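Local coordinates for protein inositol-3-phosphate synthase (Caenorhabditis elegans, PDB 1VKO) that is a member of the myo-inositol-1-phosphate synthase family, built on a Rossmann-type dinucleotide-binding domain, and holds NAD, a potassium ion and pyrophosphate in a four-chain assembly, at residues 173-178 with 439-444; 101-106 with 185-190; 339-344 with 385-390. One frame throughout, in Å; residues are numbered along the deposited sequence.

Contact 1: residues 173-178 with 439-444; sequences AKVFEP and EDSLLA. With K (potassium ion), chain B; NAD (nicotinamide-adenine-dinucleotide), chain G.
Val175 spreads its two methyls over Ser441 and Leu442 on the first turn of helix 440-458, and following that turn residue by residue shows how one surface serves both packing and ligand binding. Glu439 is the N-cap residue: its O accepts the N-H of Leu443 at 2.9 Å, while its OE2 is hydrogen-bonded to Ser413 OG. Asp440 begins the helix. Its O already accepts the helical bond from Ala444 N, so the weak, long bond from the NAD carboxamide, N7N at 3.4 Å, is a secondary one; its OD2 accepts a hydrogen bond from a water that is also a ligand of the potassium ion.

Ser441 looks both ways. Its OG is a rather distant ligand of potassium at 3.2 Å and is also hydrogen-bonded to Asp412, whereas its CB lies 3.6 Å from Val175 CG2. The metal's nearer ligands are NAD O2N at 2.6 Å, O7N and the water, with Asn88 OD1 from helix 87-100 completing the site. Because helix 87-100 follows the first strand of the parallel Rossmann sheet, the ion ties the dinucleotide-binding fold and the start of helix 440-458 to both the phosphate and the amide of one cofactor.

At Leu442 the contact becomes wholly apolar. A chi1 of -173° swings Val175 CG1 to the side opposite the backbone N, 3.7 Å from Leu442 CD2, the two side chains passing in opposite directions. Gly428 of the second subunit also packs on Leu442. One turn beyond Asp440, Ala444 sets its CB 3.6 Å from NAD N7N, against the same carboxamide.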
loop_
_atom_site.group_PDB
_atom_site.type_symbol
_atom_site.label_atom_id
_atom_site.label_comp_id
_atom_site.label_asym_id
_atom_site.label_seq_id
_atom_site.Cartn_x
_atom_site.Cartn_y
_atom_site.Cartn_z
ATOM N N ALA A 173 -23.848 16.863 0.545
ATOM C CA ALA A 173 -22.477 16.642 1.004
ATOM C C ALA A 173 -22.154 15.156 1.166
ATOM O O ALA A 173 -21.031 14.711 0.843
ATOM C CB ALA A 173 -22.256 17.383 2.296
ATOM N N LYS A 174 -23.138 14.377 1.642
ATOM C CA LYS A 174 -22.996 12.902 1.769
ATOM C C LYS A 174 -22.019 12.530 2.884
ATOM O O LYS A 174 -21.288 11.551 2.758
ATOM C CB LYS A 174 -22.526 12.251 0.444
ATOM C CG LYS A 174 -23.443 12.508 -0.750
ATOM C CD LYS A 174 -23.128 11.602 -1.908
ATOM C CE LYS A 174 -22.187 12.217 -2.938
ATOM N NZ LYS A 174 -22.892 13.220 -3.789
ATOM N N VAL A 175 -21.994 13.323 3.947
ATOM C CA VAL A 175 -21.134 13.075 5.105
ATOM C C VAL A 175 -21.828 12.283 6.231
ATOM O O VAL A 175 -21.333 11.232 6.674
ATOM C CB VAL A 175 -20.581 14.428 5.650
ATOM C CG1 VAL A 175 -19.553 14.207 6.736
ATOM C CG2 VAL A 175 -19.946 15.222 4.504
ATOM N N PHE A 176 -22.965 12.783 6.713
ATOM C CA PHE A 176 -23.691 12.098 7.762
ATOM C C PHE A 176 -24.468 10.948 7.137
ATOM O O PHE A 176 -24.991 11.059 6.026
ATOM C CB PHE A 176 -24.699 13.045 8.420
ATOM C CG PHE A 176 -24.075 14.260 9.061
ATOM C CD1 PHE A 176 -23.256 14.147 10.164
ATOM C CD2 PHE A 176 -24.348 15.515 8.579
ATOM C CE1 PHE A 176 -22.688 15.286 10.764
ATOM C CE2 PHE A 176 -23.810 16.657 9.176
ATOM C CZ PHE A 176 -22.967 16.529 10.276
ATOM N N GLU A 177 -24.577 9.854 7.878
ATOM C CA GLU A 177 -25.369 8.694 7.477
ATOM C C GLU A 177 -26.857 9.141 7.380
ATOM O O GLU A 177 -27.192 10.107 8.044
ATOM C CB GLU A 177 -25.209 7.642 8.562
ATOM C CG GLU A 177 -23.868 6.964 8.633
ATOM C CD GLU A 177 -23.419 6.411 7.296
ATOM O OE1 GLU A 177 -24.154 5.629 6.655
ATOM O OE2 GLU A 177 -22.330 6.792 6.890
ATOM N N PRO A 178 -27.711 8.486 6.576
ATOM C CA PRO A 178 -29.055 8.981 6.319
ATOM C C PRO A 178 -29.726 9.262 7.641
ATOM O O PRO A 178 -30.059 10.394 7.888
ATOM C CB PRO A 178 -29.715 7.821 5.543
ATOM C CG PRO A 178 -28.428 7.278 4.718
ATOM C CD PRO A 178 -27.481 7.220 5.856
ATOM N N GLU A 439 -11.734 11.341 5.392
ATOM C CA GLU A 439 -13.118 11.782 5.285
ATOM C C GLU A 439 -13.079 13.284 5.427
ATOM O O GLU A 439 -13.259 13.816 6.528
ATOM C CB GLU A 439 -13.929 11.100 6.372
ATOM C CG GLU A 439 -13.796 9.582 6.358
ATOM C CD GLU A 439 -14.276 8.927 5.054
ATOM O OE1 GLU A 439 -14.810 9.631 4.158
ATOM O OE2 GLU A 439 -14.112 7.685 4.920
ATOM N N ASP A 440 -12.773 13.975 4.323
ATOM C CA ASP A 440 -12.342 15.380 4.415
ATOM C C ASP A 440 -13.188 16.244 5.357
ATOM O O ASP A 440 -12.645 16.963 6.195
ATOM C CB ASP A 440 -12.309 16.029 3.040
ATOM C CG ASP A 440 -11.065 15.670 2.256
ATOM O OD1 ASP A 440 -10.010 15.320 2.871
ATOM O OD2 ASP A 440 -11.069 15.697 1.009
ATOM N N SER A 441 -14.516 16.188 5.195
ATOM C CA SER A 441 -15.430 17.048 5.956
ATOM C C SER A 441 -15.329 16.756 7.450
ATOM O O SER A 441 -15.398 17.675 8.283
ATOM C CB SER A 441 -16.874 16.859 5.474
ATOM O OG SER A 441 -17.065 17.380 4.167
ATOM N N LEU A 442 -15.164 15.468 7.763
ATOM C CA LEU A 442 -15.002 14.979 9.135
ATOM C C LEU A 442 -13.607 15.342 9.678
ATOM O O LEU A 442 -13.407 15.485 10.880
ATOM C CB LEU A 442 -15.292 13.470 9.213
ATOM C CG LEU A 442 -16.748 12.993 8.971
ATOM C CD1 LEU A 442 -16.845 11.464 9.052
ATOM C CD2 LEU A 442 -17.786 13.635 9.925
ATOM N N LEU A 443 -12.649 15.517 8.787
ATOM C CA LEU A 443 -11.364 16.029 9.201
ATOM C C LEU A 443 -11.423 17.552 9.393
ATOM O O LEU A 443 -10.928 18.054 10.406
ATOM C CB LEU A 443 -10.249 15.580 8.237
ATOM C CG LEU A 443 -9.701 14.151 8.444
ATOM C CD1 LEU A 443 -8.824 13.661 7.286
ATOM C CD2 LEU A 443 -8.934 14.018 9.761
ATOM N N ALA A 444 -12.063 18.263 8.453
ATOM C CA ALA A 444 -12.059 19.747 8.369
ATOM C C ALA A 444 -12.840 20.507 9.426
ATOM O O ALA A 444 -12.317 21.495 9.964
ATOM C CB ALA A 444 -12.539 20.188 7.025
HETATM K K K B . -14.637 18.686 2.558
HETATM P PA NAD G . -17.699 22.654 -0.894
HETATM O O1A NAD G . -17.875 22.846 -2.323
HETATM O O2A NAD G . -18.564 21.545 -0.458
HETATM O O5B NAD G . -18.018 24.037 -0.188
HETATM C C5B NAD G . -17.927 25.233 -0.903
HETATM C C4B NAD G . -19.222 25.992 -0.687
HETATM O O4B NAD G . -18.949 27.372 -0.792
HETATM C C3B NAD G . -20.255 25.675 -1.731
HETATM O O3B NAD G . -21.486 25.720 -1.028
HETATM C C2B NAD G . -20.269 26.848 -2.669
HETATM O O2B NAD G . -21.652 27.103 -2.910
HETATM C C1B NAD G . -19.733 27.968 -1.784
HETATM N N9A NAD G . -19.078 29.151 -2.401
HETATM C C8A NAD G . -18.260 29.239 -3.486
HETATM N N7A NAD G . -17.935 30.538 -3.668
HETATM C C5A NAD G . -18.522 31.307 -2.732
HETATM C C6A NAD G . -18.557 32.690 -2.480
HETATM N N6A NAD G . -17.957 33.603 -3.262
HETATM N N1A NAD G . -19.304 33.147 -1.424
HETATM C C2A NAD G . -20.025 32.282 -0.654
HETATM N N3A NAD G . -20.010 30.955 -0.942
HETATM C C4A NAD G . -19.270 30.449 -1.951
HETATM O O3 NAD G . -16.147 22.395 -0.501
HETATM P PN NAD G . -15.757 22.003 0.992
HETATM O O1N NAD G . -16.830 22.530 1.877
HETATM O O2N NAD G . -15.458 20.569 1.005
HETATM O O5D NAD G . -14.464 22.909 1.365
HETATM C C5D NAD G . -14.445 24.299 1.093
HETATM C C4D NAD G . -13.032 24.907 1.000
HETATM O O4D NAD G . -12.240 24.477 2.080
HETATM C C3D NAD G . -12.270 24.532 -0.276
HETATM O O3D NAD G . -11.578 25.661 -0.731
HETATM C C2D NAD G . -11.200 23.593 0.220
HETATM O O2D NAD G . -9.984 23.615 -0.510
HETATM C C1D NAD G . -10.957 24.138 1.601
HETATM N N1N NAD G . -10.257 23.080 2.321
HETATM C C2N NAD G . -10.870 21.884 2.533
HETATM C C3N NAD G . -10.177 20.891 3.190
HETATM C C7N NAD G . -10.995 19.778 3.725
HETATM O O7N NAD G . -12.370 19.824 3.391
HETATM N N7N NAD G . -10.429 18.834 4.487
HETATM C C4N NAD G . -8.865 21.103 3.655
HETATM C C5N NAD G . -8.257 22.315 3.412
HETATM C C6N NAD G . -8.966 23.313 2.727
HETATM O O HOH W 1 -12.868 18.172 0.586
#

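Contact 2: residues 101-106 with 185-190; sequences YAMTWR and RPFMEP
The 2.9 Å bond from Arg185 NH2 to Glu189 OE2 braces the chain on either side of Phe187, the residue that crosses to Tyr101 and Met103. Arg185 grips the carboxylate side-on, its NE giving a second bond of 3.0 Å to Glu189 OE1. The two oxygens are not met alike: OE2 is approached on its syn side, 25° out of the carboxylate plane, but OE1 from well above that plane. Such a two-point salt bridge joins residues four apart in sequence and links the same two residues as the backbone bond from Glu189 N to Arg185 O. It sits where the helix is kinked: Pro186 has no N-H to give, and Phe187 N makes no bond to the preceding turn either.

On the other side of the contact the chain has just left helix 87-100, the helix that follows the first strand of the Rossmann domain. Ala102 closes it with a Schellman motif, and the chain then enters the small antiparallel hairpin of strands 104-107 and 110-113. Helix 178-188 is thus joined to both the end of that helix and the entry to the hairpin.

The Phe187 ring does the joining. It meets the Tyr101 ring obliquely, with centroids 4.6 Å apart and planes at 45°, and its CZ lies over one Tyr101 face, displaced toward the rim. Phe187 CE2 is modelled 3.2 Å from Tyr101 CE1, a closeness that may partly reflect coordinate error. Met103 reaches a neighbouring part of the phenyl group obliquely, its chain extended beyond CG (chi2 -164°) and ending with CE 3.6 Å from Phe187 CE1. Phe97, from helix 87-100, adds a further ring against Phe187, while Met103 also rests on Lys183 and Leu184.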
loop_
_atom_site.group_PDB
_atom_site.type_symbol
_atom_site.label_atom_id
_atom_site.label_comp_id
_atom_site.label_asym_id
_atom_site.label_seq_id
_atom_site.Cartn_x
_atom_site.Cartn_y
_atom_site.Cartn_z
ATOM N N TYR A 101 -27.723 17.813 21.246
ATOM C CA TYR A 101 -28.784 16.861 21.555
ATOM C C TYR A 101 -28.328 15.431 21.749
ATOM O O TYR A 101 -29.162 14.532 21.898
ATOM C CB TYR A 101 -29.836 16.913 20.463
ATOM C CG TYR A 101 -30.516 18.254 20.435
ATOM C CD1 TYR A 101 -30.010 19.293 19.666
ATOM C CD2 TYR A 101 -31.640 18.499 21.220
ATOM C CE1 TYR A 101 -30.619 20.538 19.655
ATOM C CE2 TYR A 101 -32.269 19.748 21.212
ATOM C CZ TYR A 101 -31.745 20.756 20.433
ATOM O OH TYR A 101 -32.344 21.979 20.413
ATOM N N ALA A 102 -27.013 15.206 21.727
ATOM C CA ALA A 102 -26.460 13.870 21.914
ATOM C C ALA A 102 -27.093 12.827 20.983
ATOM O O ALA A 102 -27.493 11.734 21.412
ATOM C CB ALA A 102 -26.603 13.458 23.365
ATOM N N MET A 103 -27.150 13.152 19.692
ATOM C CA MET A 103 -27.774 12.265 18.714
ATOM C C MET A 103 -26.982 10.994 18.482
ATOM O O MET A 103 -25.740 10.998 18.476
ATOM C CB MET A 103 -28.067 12.987 17.402
ATOM C CG MET A 103 -28.634 14.413 17.566
ATOM S SD MET A 103 -29.400 15.064 16.069
ATOM C CE MET A 103 -30.245 16.518 16.638
ATOM N N THR A 104 -27.713 9.893 18.325
ATOM C CA THR A 104 -27.112 8.620 18.000
ATOM C C THR A 104 -27.672 8.146 16.676
ATOM O O THR A 104 -28.681 8.646 16.217
ATOM C CB THR A 104 -27.402 7.557 19.095
ATOM O OG1 THR A 104 -28.732 7.699 19.563
ATOM C CG2 THR A 104 -26.572 7.791 20.350
ATOM N N TRP A 105 -26.997 7.186 16.051
ATOM C CA TRP A 105 -27.563 6.552 14.857
ATOM C C TRP A 105 -27.189 5.067 14.863
ATOM O O TRP A 105 -26.148 4.708 15.426
ATOM C CB TRP A 105 -27.131 7.292 13.567
ATOM C CG TRP A 105 -25.652 7.492 13.430
ATOM C CD1 TRP A 105 -24.810 6.739 12.689
ATOM C CD2 TRP A 105 -24.839 8.498 14.075
ATOM N NE1 TRP A 105 -23.519 7.194 12.815
ATOM C CE2 TRP A 105 -23.503 8.285 13.645
ATOM C CE3 TRP A 105 -25.104 9.563 14.971
ATOM C CZ2 TRP A 105 -22.414 9.074 14.094
ATOM C CZ3 TRP A 105 -24.043 10.373 15.395
ATOM C CH2 TRP A 105 -22.691 10.105 14.959
ATOM N N ARG A 106 -28.046 4.204 14.302
ATOM C CA ARG A 106 -27.741 2.768 14.272
ATOM C C ARG A 106 -26.583 2.484 13.310
ATOM O O ARG A 106 -26.512 3.083 12.233
ATOM C CB ARG A 106 -28.953 1.945 13.828
ATOM C CG ARG A 106 -29.936 1.505 14.952
ATOM C CD ARG A 106 -29.514 0.244 15.799
ATOM N NE ARG A 106 -29.182 -0.971 15.023
ATOM C CZ ARG A 106 -28.174 -1.820 15.334
ATOM N NH1 ARG A 106 -27.423 -1.574 16.401
ATOM N NH2 ARG A 106 -27.910 -2.912 14.599
ATOM N N ARG A 185 -32.774 17.148 10.531
ATOM C CA ARG A 185 -33.652 17.875 9.618
ATOM C C ARG A 185 -34.391 19.126 10.219
ATOM O O ARG A 185 -34.313 20.212 9.642
ATOM C CB ARG A 185 -34.630 16.900 8.928
ATOM C CG ARG A 185 -35.825 17.567 8.279
ATOM C CD ARG A 185 -36.506 16.718 7.201
ATOM N NE ARG A 185 -37.083 17.563 6.143
ATOM C CZ ARG A 185 -37.781 17.117 5.102
ATOM N NH1 ARG A 185 -37.993 15.824 4.956
ATOM N NH2 ARG A 185 -38.277 17.967 4.202
ATOM N N PRO A 186 -35.100 19.003 11.344
ATOM C CA PRO A 186 -35.829 20.170 11.884
ATOM C C PRO A 186 -34.909 21.295 12.404
ATOM O O PRO A 186 -35.386 22.378 12.747
ATOM C CB PRO A 186 -36.649 19.567 13.017
ATOM C CG PRO A 186 -35.894 18.396 13.443
ATOM C CD PRO A 186 -35.292 17.806 12.189
ATOM N N PHE A 187 -33.599 21.048 12.446
ATOM C CA PHE A 187 -32.667 22.073 12.894
ATOM C C PHE A 187 -31.979 22.754 11.700
ATOM O O PHE A 187 -31.765 23.971 11.690
ATOM C CB PHE A 187 -31.618 21.482 13.833
ATOM C CG PHE A 187 -32.186 20.780 15.044
ATOM C CD1 PHE A 187 -32.469 19.417 15.006
ATOM C CD2 PHE A 187 -32.397 21.477 16.240
ATOM C CE1 PHE A 187 -32.976 18.750 16.121
ATOM C CE2 PHE A 187 -32.891 20.823 17.349
ATOM C CZ PHE A 187 -33.186 19.453 17.294
ATOM N N MET A 188 -31.652 21.956 10.691
ATOM C CA MET A 188 -30.851 22.400 9.570
ATOM C C MET A 188 -31.708 22.933 8.481
ATOM O O MET A 188 -31.315 23.885 7.803
ATOM C CB MET A 188 -30.073 21.231 8.994
ATOM C CG MET A 188 -29.127 20.649 9.935
ATOM S SD MET A 188 -27.696 21.707 10.190
ATOM C CE MET A 188 -26.654 21.180 8.798
ATOM N N GLU A 189 -32.874 22.310 8.292
ATOM C CA GLU A 189 -33.759 22.693 7.187
ATOM C C GLU A 189 -34.152 24.185 7.179
ATOM O O GLU A 189 -34.124 24.804 6.125
ATOM C CB GLU A 189 -34.989 21.756 7.068
ATOM C CG GLU A 189 -35.816 21.979 5.804
ATOM C CD GLU A 189 -36.931 20.968 5.591
ATOM O OE1 GLU A 189 -37.565 20.518 6.587
ATOM O OE2 GLU A 189 -37.167 20.625 4.408
ATOM N N PRO A 190 -34.541 24.763 8.322
ATOM C CA PRO A 190 -34.852 26.205 8.370
ATOM C C PRO A 190 -33.684 27.101 7.973
ATOM O O PRO A 190 -33.908 28.267 7.705
ATOM C CB PRO A 190 -35.175 26.437 9.855
ATOM C CG PRO A 190 -35.668 25.144 10.320
ATOM C CD PRO A 190 -34.800 24.130 9.633
#

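Contact 3: residues 339-344 with 385-390; sequences FLVSSG and VKSNQI
Val341 presses a single methyl, CG1, against Ser387 and Asn388, and this is the close-packed half of the contact. That methyl is 3.8 Å from Asn388 CB and 3.9 Å from Ser387 OG; Val341 chi1, at 176°, brings it there by setting it beside the carbonyl carbon. Asn388 slides past Val341 in the opposite direction, so the valine meets its flank, and ND2 comes no closer to CG1 than 3.9 Å. Ser387 OG is hydrogen-bonded to Met384 O and meets the methyl by van der Waals contact. Leu391 also touches Val341.

The other half is looser and involves a single water. Val341 O and Asn388 ND2 are 3.8 Å apart, too far to bond directly, and the water appears to bridge them: it accepts from ND2 at 2.8 Å and seems to donate to Val341 O. The distance from this water to Val341 O, 2.5 Å, is short enough that its exact value is doubtful.

Helix 329-342, whose first residues lie in the pyrophosphate pocket, here reaches its far end, finished at Gly344 by a Schellman motif. The segment 385-390 carries the weakly bonded helix 382-387 into a loop, and Asn388 starts an Asx turn: OD1 takes a weak 3.1 Å bond from Ile390 N and a further one from Leu391 N. The second subunit lies alongside, with Thr123 O accepting from Asn388 ND2 and Thr125 OG1 bonded to Ser387 O.

Held at OD1 by the following backbone and at ND2 by both the water and the neighbouring chain, the buried amide has its orientation fixed, so a contact within one chain depends for part of its polar pairing on the subunit interface.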
loop_
_atom_site.group_PDB
_atom_site.type_symbol
_atom_site.label_atom_id
_atom_site.label_comp_id
_atom_site.label_asym_id
_atom_site.label_seq_id
_atom_site.Cartn_x
_atom_site.Cartn_y
_atom_site.Cartn_z
ATOM N N PHE A 339 9.818 14.101 12.341
ATOM C CA PHE A 339 10.297 12.834 12.891
ATOM C C PHE A 339 11.504 12.275 12.091
ATOM O O PHE A 339 12.486 11.873 12.701
ATOM C CB PHE A 339 9.159 11.780 13.008
ATOM C CG PHE A 339 9.651 10.349 12.886
ATOM C CD1 PHE A 339 10.348 9.735 13.939
ATOM C CD2 PHE A 339 9.465 9.624 11.705
ATOM C CE1 PHE A 339 10.837 8.412 13.823
ATOM C CE2 PHE A 339 9.944 8.298 11.585
ATOM C CZ PHE A 339 10.638 7.698 12.643
ATOM N N LEU A 340 11.431 12.249 10.756
ATOM C CA LEU A 340 12.530 11.698 9.923
ATOM C C LEU A 340 13.821 12.556 9.901
ATOM O O LEU A 340 14.928 12.001 9.853
ATOM C CB LEU A 340 12.087 11.492 8.485
ATOM C CG LEU A 340 10.949 10.578 8.032
ATOM C CD1 LEU A 340 10.689 10.836 6.529
ATOM C CD2 LEU A 340 11.212 9.101 8.282
ATOM N N VAL A 341 13.706 13.889 9.917
ATOM C CA VAL A 341 14.921 14.707 9.925
ATOM C C VAL A 341 15.562 14.721 11.334
ATOM O O VAL A 341 16.795 14.660 11.463
ATOM C CB VAL A 341 14.702 16.129 9.301
ATOM C CG1 VAL A 341 15.978 17.003 9.424
ATOM C CG2 VAL A 341 14.308 16.003 7.821
ATOM N N SER A 342 14.712 14.735 12.366
ATOM C CA SER A 342 15.151 14.583 13.752
ATOM C C SER A 342 15.895 13.252 13.989
ATOM O O SER A 342 16.886 13.219 14.724
ATOM C CB SER A 342 13.968 14.709 14.722
ATOM O OG SER A 342 13.467 16.029 14.751
ATOM N N SER A 343 15.427 12.174 13.356
ATOM C CA SER A 343 16.081 10.866 13.427
ATOM C C SER A 343 17.383 10.741 12.608
ATOM O O SER A 343 17.964 9.653 12.554
ATOM C CB SER A 343 15.115 9.741 12.986
ATOM O OG SER A 343 13.770 9.916 13.426
ATOM N N GLY A 344 17.831 11.811 11.948
ATOM C CA GLY A 344 19.066 11.757 11.146
ATOM C C GLY A 344 19.002 11.155 9.738
ATOM O O GLY A 344 20.008 10.556 9.235
ATOM N N VAL A 385 14.175 21.304 6.074
ATOM C CA VAL A 385 15.362 21.104 5.253
ATOM C C VAL A 385 16.448 22.140 5.622
ATOM O O VAL A 385 17.642 21.849 5.534
ATOM C CB VAL A 385 15.012 21.109 3.735
ATOM C CG1 VAL A 385 16.270 21.271 2.862
ATOM C CG2 VAL A 385 14.232 19.844 3.364
ATOM N N LYS A 386 16.014 23.323 6.066
ATOM C CA LYS A 386 16.913 24.410 6.501
ATOM C C LYS A 386 17.472 24.162 7.915
ATOM O O LYS A 386 18.550 24.637 8.262
ATOM C CB LYS A 386 16.191 25.773 6.437
ATOM C CG LYS A 386 16.087 26.400 5.015
ATOM C CD LYS A 386 15.179 27.659 4.957
ATOM C CE LYS A 386 13.773 27.317 4.434
ATOM N NZ LYS A 386 12.908 28.492 4.051
ATOM N N SER A 387 16.722 23.407 8.712
ATOM C CA SER A 387 17.120 23.008 10.068
ATOM C C SER A 387 18.402 22.154 10.159
ATOM O O SER A 387 19.036 22.099 11.215
ATOM C CB SER A 387 15.998 22.197 10.706
ATOM O OG SER A 387 16.104 20.832 10.317
ATOM N N ASN A 388 18.756 21.460 9.078
ATOM C CA ASN A 388 19.789 20.435 9.143
ATOM C C ASN A 388 20.754 20.463 7.959
ATOM O O ASN A 388 20.466 19.919 6.881
ATOM C CB ASN A 388 19.134 19.057 9.270
ATOM C CG ASN A 388 20.110 17.975 9.766
ATOM O OD1 ASN A 388 21.283 17.902 9.318
ATOM N ND2 ASN A 388 19.619 17.111 10.687
ATOM N N GLN A 389 21.911 21.085 8.169
ATOM C CA GLN A 389 22.907 21.198 7.102
ATOM C C GLN A 389 23.914 20.056 7.002
ATOM O O GLN A 389 24.752 20.078 6.110
ATOM C CB GLN A 389 23.605 22.549 7.155
ATOM C CG GLN A 389 22.919 23.594 6.291
ATOM C CD GLN A 389 23.628 24.932 6.329
ATOM O OE1 GLN A 389 24.057 25.386 7.399
ATOM N NE2 GLN A 389 23.761 25.568 5.163
ATOM N N ILE A 390 23.831 19.067 7.901
ATOM C CA ILE A 390 24.593 17.817 7.740
ATOM C C ILE A 390 23.885 17.004 6.651
ATOM O O ILE A 390 24.491 16.648 5.631
ATOM C CB ILE A 390 24.723 17.001 9.083
ATOM C CG1 ILE A 390 25.479 17.800 10.171
ATOM C CG2 ILE A 390 25.396 15.617 8.836
ATOM C CD1 ILE A 390 25.183 17.341 11.613
HETATM O O HOH W 2 17.721 16.606 12.715
#

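Contacts 1 and 2 form one neighbourhood, their centres 15 Å apart, and they touch where Glu177 CG packs 4.2 Å from Trp105 CD1. Their segments alternate along the chain, and helix 178-188 runs directly from one to the other. Contact 1 lies at the NAD and potassium site; its Asp440 touches the pyrophosphate, while the Ser441 side chain is about 10 Å from it. Contact 3 stands apart: its centre is 36 Å from that of contact 1, with nearest atoms about 19 Å apart, and 48 Å from that of contact 2, across the chain's centre. Sequence order nests contact 3 inside the loop closed by contact 1, and all three contacts meet the second subunit.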